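Local coordinates for cupin domain protein (Microcystis aeruginosa DIANCHI905, PDB 5ZBF) that probably acts as an iron-containing cupin isomerase in the biosynthesis of the Choi moiety of aeruginosins, and binds 4-hydroxyphenylpyruvic acid at its iron(II) site, at residues P15-E20 with A38-H43; E57-I62 with G85-L90; V65-R70 with E109-T114. All blocks are in the same frame, centred on the assembly; numbering follows the deposited sequence. Where two conformers were deposited one is given.

Contact 1: P15-E20 with A38-H43. With FE2 (Fe (II) ion), chain C; ENO (3-(4-hydroxy-phenyl)pyruvic acid), chain B.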
loop_
_atom_site.group_PDB
_atom_site.type_symbol
_atom_site.label_atom_id
_atom_site.label_comp_id
_atom_site.label_asym_id
_atom_site.label_seq_id
_atom_site.Cartn_x
_atom_site.Cartn_y
_atom_site.Cartn_z
ATOM N N PRO A 15 6.475 -20.875 7.151
ATOM C CA PRO A 15 7.918 -20.701 7.136
ATOM C C PRO A 15 8.409 -19.691 6.107
ATOM O O PRO A 15 9.539 -19.224 6.228
ATOM C CB PRO A 15 8.439 -22.107 6.817
ATOM C CG PRO A 15 7.366 -23.017 7.301
ATOM C CD PRO A 15 6.097 -22.287 6.971
ATOM N N HIS A 16 7.575 -19.340 5.122
ATOM C CA HIS A 16 7.984 -18.378 4.106
ATOM C C HIS A 16 7.565 -16.943 4.267
ATOM O O HIS A 16 8.148 -16.086 3.608
ATOM C CB HIS A 16 7.486 -18.797 2.732
ATOM C CG HIS A 16 8.156 -20.014 2.223
ATOM N ND1 HIS A 16 7.522 -20.934 1.426
ATOM C CD2 HIS A 16 9.418 -20.463 2.401
ATOM C CE1 HIS A 16 8.374 -21.886 1.115
ATOM N NE2 HIS A 16 9.528 -21.627 1.697
ATOM N N VAL A 17 6.551 -16.671 5.080
ATOM C CA VAL A 17 5.940 -15.339 5.085
ATOM C C VAL A 17 5.936 -14.710 6.471
ATOM O O VAL A 17 5.390 -15.264 7.419
ATOM C CB VAL A 17 4.484 -15.378 4.569
ATOM C CG1 VAL A 17 3.875 -13.982 4.580
ATOM C CG2 VAL A 17 4.426 -15.971 3.171
ATOM N N GLU A 18 6.546 -13.536 6.575
ATOM C CA GLU A 18 6.475 -12.736 7.781
ATOM C C GLU A 18 5.742 -11.449 7.464
ATOM O O GLU A 18 5.965 -10.846 6.397
ATOM C CB GLU A 18 7.875 -12.456 8.293
ATOM C CG GLU A 18 8.533 -13.721 8.810
ATOM C CD GLU A 18 9.992 -13.533 9.126
ATOM O OE1 GLU A 18 10.686 -12.809 8.380
ATOM O OE2 GLU A 18 10.442 -14.129 10.107
ATOM N N LEU A 19 4.859 -11.050 8.374
ATOM C CA LEU A 19 4.013 -9.881 8.180
ATOM C C LEU A 19 4.100 -8.923 9.365
ATOM O O LEU A 19 4.308 -9.352 10.506
ATOM C CB LEU A 19 2.555 -10.301 8.015
ATOM C CG LEU A 19 2.161 -11.281 6.899
ATOM C CD1 LEU A 19 0.680 -11.594 7.004
ATOM C CD2 LEU A 19 2.466 -10.726 5.519
ATOM N N GLU A 20 3.971 -7.627 9.062
ATOM C CA GLU A 20 3.681 -6.591 10.050
ATOM C C GLU A 20 2.269 -6.111 9.737
ATOM O O GLU A 20 2.025 -5.524 8.673
ATOM C CB GLU A 20 4.685 -5.437 9.951
ATOM C CG GLU A 20 6.106 -5.822 10.365
ATOM C CD GLU A 20 6.284 -6.143 11.852
ATOM O OE1 GLU A 20 5.449 -5.749 12.701
ATOM O OE2 GLU A 20 7.301 -6.793 12.188
ATOM N N ALA A 38 10.277 -18.831 -2.416
ATOM C CA ALA A 38 9.063 -19.345 -1.793
ATOM C C ALA A 38 7.973 -19.682 -2.808
ATOM O O ALA A 38 7.754 -18.931 -3.757
ATOM C CB ALA A 38 8.524 -18.343 -0.789
ATOM N N LYS A 39 7.316 -20.825 -2.586
ATOM C CA LYS A 39 6.024 -21.140 -3.187
ATOM C C LYS A 39 4.937 -20.924 -2.152
ATOM O O LYS A 39 4.985 -21.504 -1.066
ATOM C CB LYS A 39 5.962 -22.595 -3.651
ATOM C CG LYS A 39 6.826 -22.899 -4.854
ATOM C CD LYS A 39 6.938 -24.387 -5.116
ATOM C CE LYS A 39 5.597 -25.035 -5.381
ATOM N NZ LYS A 39 5.778 -26.447 -5.803
ATOM N N LEU A 40 3.953 -20.097 -2.495
ATOM C CA LEU A 40 2.819 -19.814 -1.624
ATOM C C LEU A 40 1.574 -20.457 -2.225
ATOM O O LEU A 40 1.122 -20.046 -3.296
ATOM C CB LEU A 40 2.591 -18.304 -1.500
ATOM C CG LEU A 40 3.208 -17.525 -0.346
ATOM C CD1 LEU A 40 4.561 -18.074 0.069
ATOM C CD2 LEU A 40 3.288 -16.046 -0.661
ATOM N N GLU A 41 1.028 -21.455 -1.532
ATOM C CA GLU A 41 -0.168 -22.144 -1.994
ATOM C C GLU A 41 -1.326 -21.177 -2.145
ATOM O O GLU A 41 -1.502 -20.267 -1.329
ATOM C CB GLU A 41 -0.563 -23.264 -1.023
ATOM C CG GLU A 41 -1.546 -24.259 -1.607
ATOM N N SER A 42 -2.117 -21.377 -3.190
ATOM C CA SER A 42 -3.276 -20.534 -3.431
ATOM C C SER A 42 -4.245 -20.620 -2.261
ATOM O O SER A 42 -4.429 -21.696 -1.671
ATOM C CB SER A 42 -3.984 -20.943 -4.725
ATOM O OG SER A 42 -3.102 -20.865 -5.832
ATOM N N HIS A 43 -4.854 -19.489 -1.925
ATOM C CA HIS A 43 -5.905 -19.465 -0.933
ATOM C C HIS A 43 -7.008 -18.532 -1.382
ATOM O O HIS A 43 -6.883 -17.851 -2.392
ATOM C CB HIS A 43 -5.377 -19.119 0.466
ATOM C CG HIS A 43 -4.920 -17.703 0.638
ATOM N ND1 HIS A 43 -4.311 -17.271 1.794
ATOM C CD2 HIS A 43 -4.987 -16.625 -0.182
ATOM C CE1 HIS A 43 -4.022 -15.988 1.686
ATOM N NE2 HIS A 43 -4.435 -15.572 0.504
HETATM FE FE FE2 C . -4.716 -13.411 0.197
HETATM O O4 ENO B . -2.648 -13.221 -0.177
HETATM C C9 ENO B . 0.012 -15.865 2.014
HETATM C C8 ENO B . 0.014 -17.260 2.057
HETATM C C7 ENO B . -0.509 -17.998 0.993
HETATM C C6 ENO B . -1.031 -17.333 -0.114
HETATM C C5 ENO B . -1.032 -15.939 -0.156
HETATM C C4 ENO B . -0.511 -15.199 0.904
HETATM O O3 ENO B . -0.513 -19.362 1.030
HETATM C C3 ENO B . -0.535 -13.683 0.837
HETATM C C2 ENO B . -1.991 -13.245 0.868
HETATM C C1 ENO B . -2.633 -12.882 2.135
HETATM O O2 ENO B . -1.946 -12.609 3.154
HETATM O O1 ENO B . -3.885 -12.856 2.167
#
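His16 lays one imidazole face over the methyl group of Ala38, a CH-pi contact in a place where the chain enters strands 17-24 and 39-43 of a cupin beta-barrel, without any hydrogen bond between the two segments. Ala38 CB is 3.7 Å from the centroid of the His16 ring and 22° off the ring normal; it sits over the face, displaced toward the rim, with His16 CG and ND1 as its nearest atoms. Lys39 O lies near the plane of the same ring, at the ND1 edge.

The second half of the contact is aliphatic. Val17 and Leu40 cross at about a right angle, Val17 CG2 reaching Leu40 CD1 at 3.8 Å, while His16 CB touches the same methyl. The other flank of Leu40 serves the ligand: its CG lies 4.0 Å from C7 of the bound 4-hydroxyphenylpyruvic acid. His43 covers the opposite face of the phenol ring, with C6 of the ligand 3.7 Å above the centre of the imidazole, so the phenol is layered between leucine and histidine. Its hydroxyl O3 donates to Glu41 O at 2.7 Å.

Segment 38-43 therefore supplies both a wall of the pocket and a metal ligand, and 15-20 backs that wall through Val17. His45, Gln49 and His84 also bind the iron(II), which is held by His43 NE2 at 2.2 Å and chelated by ligand atoms O4 and O1.

Contact 2: E57-I62 with G85-L90. With ENO (3-(4-hydroxy-phenyl)pyruvic acid), chain B.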
loop_
_atom_site.group_PDB
_atom_site.type_symbol
_atom_site.label_atom_id
_atom_site.label_comp_id
_atom_site.label_asym_id
_atom_site.label_seq_id
_atom_site.Cartn_x
_atom_site.Cartn_y
_atom_site.Cartn_z
ATOM N N GLU A 57 10.726 -9.332 -6.657
ATOM C CA GLU A 57 9.815 -9.670 -7.740
ATOM C C GLU A 57 8.881 -10.745 -7.203
ATOM O O GLU A 57 9.198 -11.425 -6.212
ATOM C CB GLU A 57 10.583 -10.173 -8.966
ATOM C CG GLU A 57 9.762 -10.326 -10.233
ATOM C CD GLU A 57 10.545 -10.947 -11.381
ATOM O OE1 GLU A 57 11.789 -11.044 -11.305
ATOM O OE2 GLU A 57 9.905 -11.350 -12.370
ATOM N N LEU A 58 7.714 -10.853 -7.818
ATOM C CA LEU A 58 6.738 -11.853 -7.417
ATOM C C LEU A 58 5.993 -12.316 -8.660
ATOM O O LEU A 58 5.891 -11.574 -9.643
ATOM C CB LEU A 58 5.793 -11.245 -6.386
ATOM C CG LEU A 58 5.045 -12.105 -5.378
ATOM C CD1 LEU A 58 5.967 -13.022 -4.584
ATOM C CD2 LEU A 58 4.253 -11.202 -4.444
ATOM N N GLU A 59 5.538 -13.565 -8.638
ATOM C CA GLU A 59 4.662 -14.090 -9.664
ATOM C C GLU A 59 3.319 -14.377 -9.026
ATOM O O GLU A 59 3.228 -15.118 -8.024
ATOM C CB GLU A 59 5.226 -15.367 -10.267
ATOM C CG GLU A 59 6.469 -15.151 -11.104
ATOM C CD GLU A 59 7.006 -16.442 -11.681
ATOM O OE1 GLU A 59 6.868 -17.503 -11.031
ATOM O OE2 GLU A 59 7.573 -16.389 -12.788
ATOM N N LEU A 60 2.288 -13.790 -9.620
ATOM C CA LEU A 60 0.902 -13.960 -9.197
ATOM C C LEU A 60 0.228 -15.114 -9.967
ATOM O O LEU A 60 0.237 -15.151 -11.198
ATOM C CB LEU A 60 0.131 -12.654 -9.434
ATOM C CG LEU A 60 -1.394 -12.683 -9.273
ATOM C CD1 LEU A 60 -1.776 -12.846 -7.818
ATOM C CD2 LEU A 60 -2.006 -11.411 -9.838
ATOM N N TYR A 61 -0.364 -16.037 -9.214
ATOM C CA TYR A 61 -1.136 -17.157 -9.747
ATOM C C TYR A 61 -2.594 -16.868 -9.443
ATOM O O TYR A 61 -3.010 -16.865 -8.284
ATOM C CB TYR A 61 -0.699 -18.455 -9.076
ATOM C CG TYR A 61 0.632 -18.969 -9.571
ATOM C CD1 TYR A 61 0.718 -20.146 -10.301
ATOM C CD2 TYR A 61 1.808 -18.277 -9.300
ATOM C CE1 TYR A 61 1.943 -20.624 -10.756
ATOM C CE2 TYR A 61 3.035 -18.741 -9.746
ATOM C CZ TYR A 61 3.099 -19.911 -10.473
ATOM O OH TYR A 61 4.321 -20.370 -10.916
ATOM N N ILE A 62 -3.360 -16.596 -10.492
ATOM C CA ILE A 62 -4.750 -16.171 -10.346
ATOM C C ILE A 62 -5.490 -16.453 -11.653
ATOM O O ILE A 62 -4.921 -16.303 -12.729
ATOM C CB ILE A 62 -4.822 -14.671 -9.954
ATOM C CG1 ILE A 62 -6.196 -14.308 -9.391
ATOM C CG2 ILE A 62 -4.437 -13.776 -11.124
ATOM C CD1 ILE A 62 -6.250 -12.937 -8.748
ATOM N N GLY A 85 -2.442 -17.239 -5.468
ATOM C CA GLY A 85 -1.197 -17.740 -4.882
ATOM C C GLY A 85 -0.032 -16.981 -5.479
ATOM O O GLY A 85 -0.224 -16.150 -6.369
ATOM N N PHE A 86 1.176 -17.279 -4.996
ATOM C CA PHE A 86 2.379 -16.574 -5.417
ATOM C C PHE A 86 3.602 -17.482 -5.451
ATOM O O PHE A 86 3.694 -18.457 -4.702
ATOM C CB PHE A 86 2.695 -15.415 -4.458
ATOM C CG PHE A 86 1.590 -14.400 -4.333
ATOM C CD1 PHE A 86 1.487 -13.343 -5.229
ATOM C CD2 PHE A 86 0.672 -14.481 -3.288
ATOM C CE1 PHE A 86 0.475 -12.406 -5.101
ATOM C CE2 PHE A 86 -0.341 -13.546 -3.151
ATOM C CZ PHE A 86 -0.437 -12.503 -4.061
ATOM N N VAL A 87 4.541 -17.143 -6.324
ATOM C CA VAL A 87 5.898 -17.664 -6.247
ATOM C C VAL A 87 6.858 -16.480 -6.228
ATOM O O VAL A 87 6.698 -15.529 -6.985
ATOM C CB VAL A 87 6.244 -18.562 -7.454
ATOM C CG1 VAL A 87 7.740 -18.876 -7.498
ATOM C CG2 VAL A 87 5.404 -19.836 -7.418
ATOM N N ASN A 88 7.844 -16.535 -5.350
ATOM C CA ASN A 88 8.970 -15.613 -5.423
ATOM C C ASN A 88 10.002 -16.216 -6.383
ATOM O O ASN A 88 10.648 -17.222 -6.042
ATOM C CB ASN A 88 9.569 -15.389 -4.040
ATOM C CG ASN A 88 10.796 -14.490 -4.071
ATOM O OD1 ASN A 88 11.190 -13.994 -5.126
ATOM N ND2 ASN A 88 11.411 -14.292 -2.919
ATOM N N PRO A 89 10.168 -15.615 -7.579
ATOM C CA PRO A 89 11.057 -16.185 -8.598
ATOM C C PRO A 89 12.550 -15.920 -8.354
ATOM O O PRO A 89 13.390 -16.423 -9.112
ATOM C CB PRO A 89 10.612 -15.460 -9.873
ATOM C CG PRO A 89 10.226 -14.116 -9.377
ATOM C CD PRO A 89 9.541 -14.358 -8.063
ATOM N N LEU A 90 12.871 -15.129 -7.321
ATOM C CA LEU A 90 14.250 -14.764 -7.029
ATOM C C LEU A 90 14.800 -15.446 -5.784
ATOM O O LEU A 90 14.045 -15.867 -4.896
ATOM C CB LEU A 90 14.360 -13.249 -6.818
ATOM C CG LEU A 90 13.833 -12.299 -7.886
ATOM C CD1 LEU A 90 14.224 -10.883 -7.490
ATOM C CD2 LEU A 90 14.387 -12.635 -9.264
HETATM O O4 ENO B . -2.648 -13.221 -0.177
HETATM C C9 ENO B . 0.012 -15.865 2.014
HETATM C C8 ENO B . 0.014 -17.260 2.057
HETATM C C7 ENO B . -0.509 -17.998 0.993
HETATM C C6 ENO B . -1.031 -17.333 -0.114
HETATM C C5 ENO B . -1.032 -15.939 -0.156
HETATM C C4 ENO B . -0.511 -15.199 0.904
HETATM O O3 ENO B . -0.513 -19.362 1.030
HETATM C C3 ENO B . -0.535 -13.683 0.837
HETATM C C2 ENO B . -1.991 -13.245 0.868
HETATM C C1 ENO B . -2.633 -12.882 2.135
HETATM O O2 ENO B . -1.946 -12.609 3.154
HETATM O O1 ENO B . -3.885 -12.856 2.167
HETATM O O HOH W 1 12.002 -11.285 -4.689
#
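Phe86 meets two leucines on its CD1/CE1 side and the bound ligand on its CE2 side. Leu58 CD2 meets Phe86 CD1 at 3.6 Å, and Leu60 CD1 meets Phe86 CE1 at the same separation; both methyls come in at a slant to the ring. O4 of 4-hydroxyphenylpyruvic acid lies at the ring edge, in plane, 3.8 Å from Phe86 CE2. Phe86 and Leu60, a non-hydrogen-bonded pair, put their side chains on the same face of the sheet; CG of Phe86 lies beside its backbone N (chi1 -58°).

The opposite face carries Tyr61, Val87 and Glu59. Val87 CG2 packs against Tyr61 CE2 at 3.5 Å, meeting the ring neither flat nor edge-on, and Glu59 runs side by side with Val87, pointing the same way. Past the last ladder pair, Glu57 crosses Pro89 at about a right angle, its CD 3.8 Å from Pro89 CG.

This is an antiparallel ladder of the cupin barrel. Glu59 with Val87 (Glu59 N to Val87 O 2.8 Å) and Tyr61 with Gly85 (Tyr61 N-H...O 169°) are doubly hydrogen-bonded pairs. After strand 84-87 the chain makes an Asx turn: Leu90 N donates to Asn88 OD1 at 3.0 Å, while Asn88 ND2 bonds Glu92 O and Ala35 O. A water accepting from Glu57 N donates to Asn88 OD1.

Chemically, the bonded pairs at Gly85 and Val87 hold the backbone around Phe86, whose own backbone bond goes to Leu40, so the side chain offers the bound ligand a hydrocarbon edge near the iron(II), with no polar group of its own.

Contact 3: V65-R70 with E109-T114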
loop_
_atom_site.group_PDB
_atom_site.type_symbol
_atom_site.label_atom_id
_atom_site.label_comp_id
_atom_site.label_asym_id
_atom_site.label_seq_id
_atom_site.Cartn_x
_atom_site.Cartn_y
_atom_site.Cartn_z
ATOM N N VAL A 65 -3.860 -18.236 -14.761
ATOM C CA VAL A 65 -2.735 -17.604 -15.455
ATOM C C VAL A 65 -1.668 -17.232 -14.440
ATOM O O VAL A 65 -1.914 -17.237 -13.235
ATOM C CB VAL A 65 -3.160 -16.360 -16.266
ATOM C CG1 VAL A 65 -4.190 -16.749 -17.320
ATOM C CG2 VAL A 65 -3.716 -15.262 -15.367
ATOM N N ILE A 66 -0.478 -16.930 -14.942
ATOM C CA ILE A 66 0.642 -16.525 -14.105
ATOM C C ILE A 66 1.067 -15.138 -14.586
ATOM O O ILE A 66 1.335 -14.959 -15.774
ATOM C CB ILE A 66 1.807 -17.537 -14.204
ATOM C CG1 ILE A 66 1.296 -18.946 -13.861
ATOM C CG2 ILE A 66 2.957 -17.127 -13.287
ATOM C CD1 ILE A 66 2.285 -20.066 -14.127
ATOM N N LYS A 67 1.103 -14.170 -13.666
ATOM C CA LYS A 67 1.434 -12.770 -13.986
ATOM C C LYS A 67 2.627 -12.278 -13.166
ATOM O O LYS A 67 2.584 -12.287 -11.935
ATOM C CB LYS A 67 0.248 -11.842 -13.688
ATOM C CG LYS A 67 -1.025 -12.133 -14.470
ATOM C CD LYS A 67 -0.933 -11.616 -15.893
ATOM C CE LYS A 67 -2.301 -11.598 -16.553
ATOM N NZ LYS A 67 -2.298 -10.817 -17.817
ATOM N N PRO A 68 3.693 -11.832 -13.840
ATOM C CA PRO A 68 4.795 -11.247 -13.080
ATOM C C PRO A 68 4.432 -9.880 -12.484
ATOM O O PRO A 68 3.652 -9.130 -13.071
ATOM C CB PRO A 68 5.928 -11.141 -14.108
ATOM C CG PRO A 68 5.262 -11.158 -15.443
ATOM C CD PRO A 68 3.959 -11.884 -15.290
ATOM N N LEU A 69 4.986 -9.592 -11.312
ATOM C CA LEU A 69 4.754 -8.341 -10.597
ATOM C C LEU A 69 6.097 -7.670 -10.361
ATOM O O LEU A 69 6.971 -8.242 -9.711
ATOM C CB LEU A 69 4.057 -8.589 -9.262
ATOM C CG LEU A 69 2.686 -9.263 -9.295
ATOM C CD1 LEU A 69 2.209 -9.637 -7.903
ATOM C CD2 LEU A 69 1.670 -8.353 -9.959
ATOM N N ARG A 70 6.249 -6.457 -10.890
ATOM C CA ARG A 70 7.506 -5.710 -10.783
ATOM C C ARG A 70 7.468 -4.725 -9.628
ATOM O O ARG A 70 6.439 -4.104 -9.359
ATOM C CB ARG A 70 7.772 -4.939 -12.073
ATOM C CG ARG A 70 8.010 -5.824 -13.293
ATOM C CD ARG A 70 7.911 -5.049 -14.584
ATOM N NE ARG A 70 6.593 -4.436 -14.697
ATOM C CZ ARG A 70 6.261 -3.527 -15.607
ATOM N NH1 ARG A 70 7.140 -3.131 -16.513
ATOM N NH2 ARG A 70 5.035 -3.018 -15.607
ATOM N N GLU A 109 -11.915 -5.204 -13.250
ATOM C CA GLU A 109 -11.762 -5.669 -14.632
ATOM C C GLU A 109 -10.375 -6.280 -14.885
ATOM O O GLU A 109 -10.194 -7.037 -15.833
ATOM C CB GLU A 109 -12.029 -4.520 -15.609
ATOM C CG GLU A 109 -11.889 -4.893 -17.076
ATOM N N ASP A 110 -9.400 -5.969 -14.035
ATOM C CA ASP A 110 -8.039 -6.447 -14.239
ATOM C C ASP A 110 -7.488 -7.058 -12.958
ATOM O O ASP A 110 -7.731 -6.520 -11.871
ATOM C CB ASP A 110 -7.151 -5.282 -14.684
ATOM C CG ASP A 110 -7.688 -4.575 -15.911
ATOM O OD1 ASP A 110 -7.504 -5.092 -17.034
ATOM O OD2 ASP A 110 -8.297 -3.497 -15.754
ATOM N N VAL A 111 -6.754 -8.174 -13.086
ATOM C CA VAL A 111 -6.028 -8.783 -11.952
ATOM C C VAL A 111 -4.655 -8.137 -11.693
ATOM O O VAL A 111 -4.076 -8.300 -10.608
ATOM C CB VAL A 111 -5.844 -10.321 -12.098
ATOM C CG1 VAL A 111 -7.200 -11.025 -12.124
ATOM C CG2 VAL A 111 -5.022 -10.694 -13.329
ATOM N N VAL A 112 -4.128 -7.420 -12.687
ATOM C CA VAL A 112 -2.906 -6.633 -12.484
ATOM C C VAL A 112 -3.106 -5.243 -13.083
ATOM O O VAL A 112 -3.548 -5.115 -14.216
ATOM C CB VAL A 112 -1.650 -7.298 -13.091
ATOM C CG1 VAL A 112 -0.411 -6.425 -12.892
ATOM C CG2 VAL A 112 -1.412 -8.653 -12.451
ATOM N N LEU A 113 -2.810 -4.223 -12.281
ATOM C CA LEU A 113 -2.815 -2.829 -12.723
ATOM C C LEU A 113 -1.394 -2.300 -12.662
ATOM O O LEU A 113 -0.556 -2.844 -11.952
ATOM C CB LEU A 113 -3.717 -1.980 -11.833
ATOM C CG LEU A 113 -5.205 -2.338 -11.825
ATOM C CD1 LEU A 113 -5.906 -1.546 -10.727
ATOM C CD2 LEU A 113 -5.819 -2.097 -13.191
ATOM N N THR A 114 -1.118 -1.243 -13.417
ATOM C CA THR A 114 0.223 -0.685 -13.452
ATOM C C THR A 114 0.146 0.822 -13.274
ATOM O O THR A 114 -0.701 1.480 -13.855
ATOM C CB THR A 114 0.972 -1.066 -14.743
ATOM O OG1 THR A 114 1.086 -2.495 -14.820
ATOM C CG2 THR A 114 2.372 -0.459 -14.761
#
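Val112 carries most of the apolar contact, and its methyl groups meet Lys67 and Leu69. CG2 does most of the touching: chi1 of 178° puts it beside the backbone N of Val112, where it lies 3.8 Å from Lys67 CB and 4.0 Å from Leu69 CD2, while CG1 reaches the same leucine methyl at 4.1 Å. Lys67 meets Val112 through the base of its side chain; the chain then bends at chi2 (-78°), and farther out its CE approaches Val111 CG2 at 4.3 Å. Alkyl carbons of the lysine, rather than its ammonium group, therefore make this contact.

The backbones are not paired. The short axes of 65-70 and 112-114 approach to 9.2 Å at 32°, a separation filled by side chains and much wider than between neighbours in a sheet. Strand 65-70 is the outermost strand of the four-stranded sheet in the first cupin unit, whereas 112-119 pairs with 74-78, so here two layers of the beta-barrel pack at its margin. The side chains of Leu60 and His76 also touch Leu69, and Leu60 touches Val112 as well.

Polar groups meet through an intermediary. Arg70 NH2 is 3.8 Å from the methyl CG2 of Thr114, which stands obliquely to the guanidinium group. Asp74 joins the two residues: its OD2 forms a salt bridge with Arg70 NE, and its OD1 is hydrogen-bonded to Thr114 OG1.

From the N terminus, contact 1 closes first, folding 38-43 back beside 15-20 across the hairpin of strands 17-24 and 27-34. Contact 2 opens later, in series with it, and returns 85-90 to 57-62 after an excursion through 65-70 and 74-78. Contact 3 starts inside that loop and closes beyond it, so contacts 2 and 3 cross. One four-stranded sheet, in the order 39-43, 84-87, 57-62, 65-70, runs through all three: a probable backbone bond, Leu40 N to Phe86 O, joins contacts 1 and 2, and Leu58 O with Leu69 N joins 2 and 3. Contacts 1 and 2 share the ligand; contact 3 ties the far edge to strand 112-119.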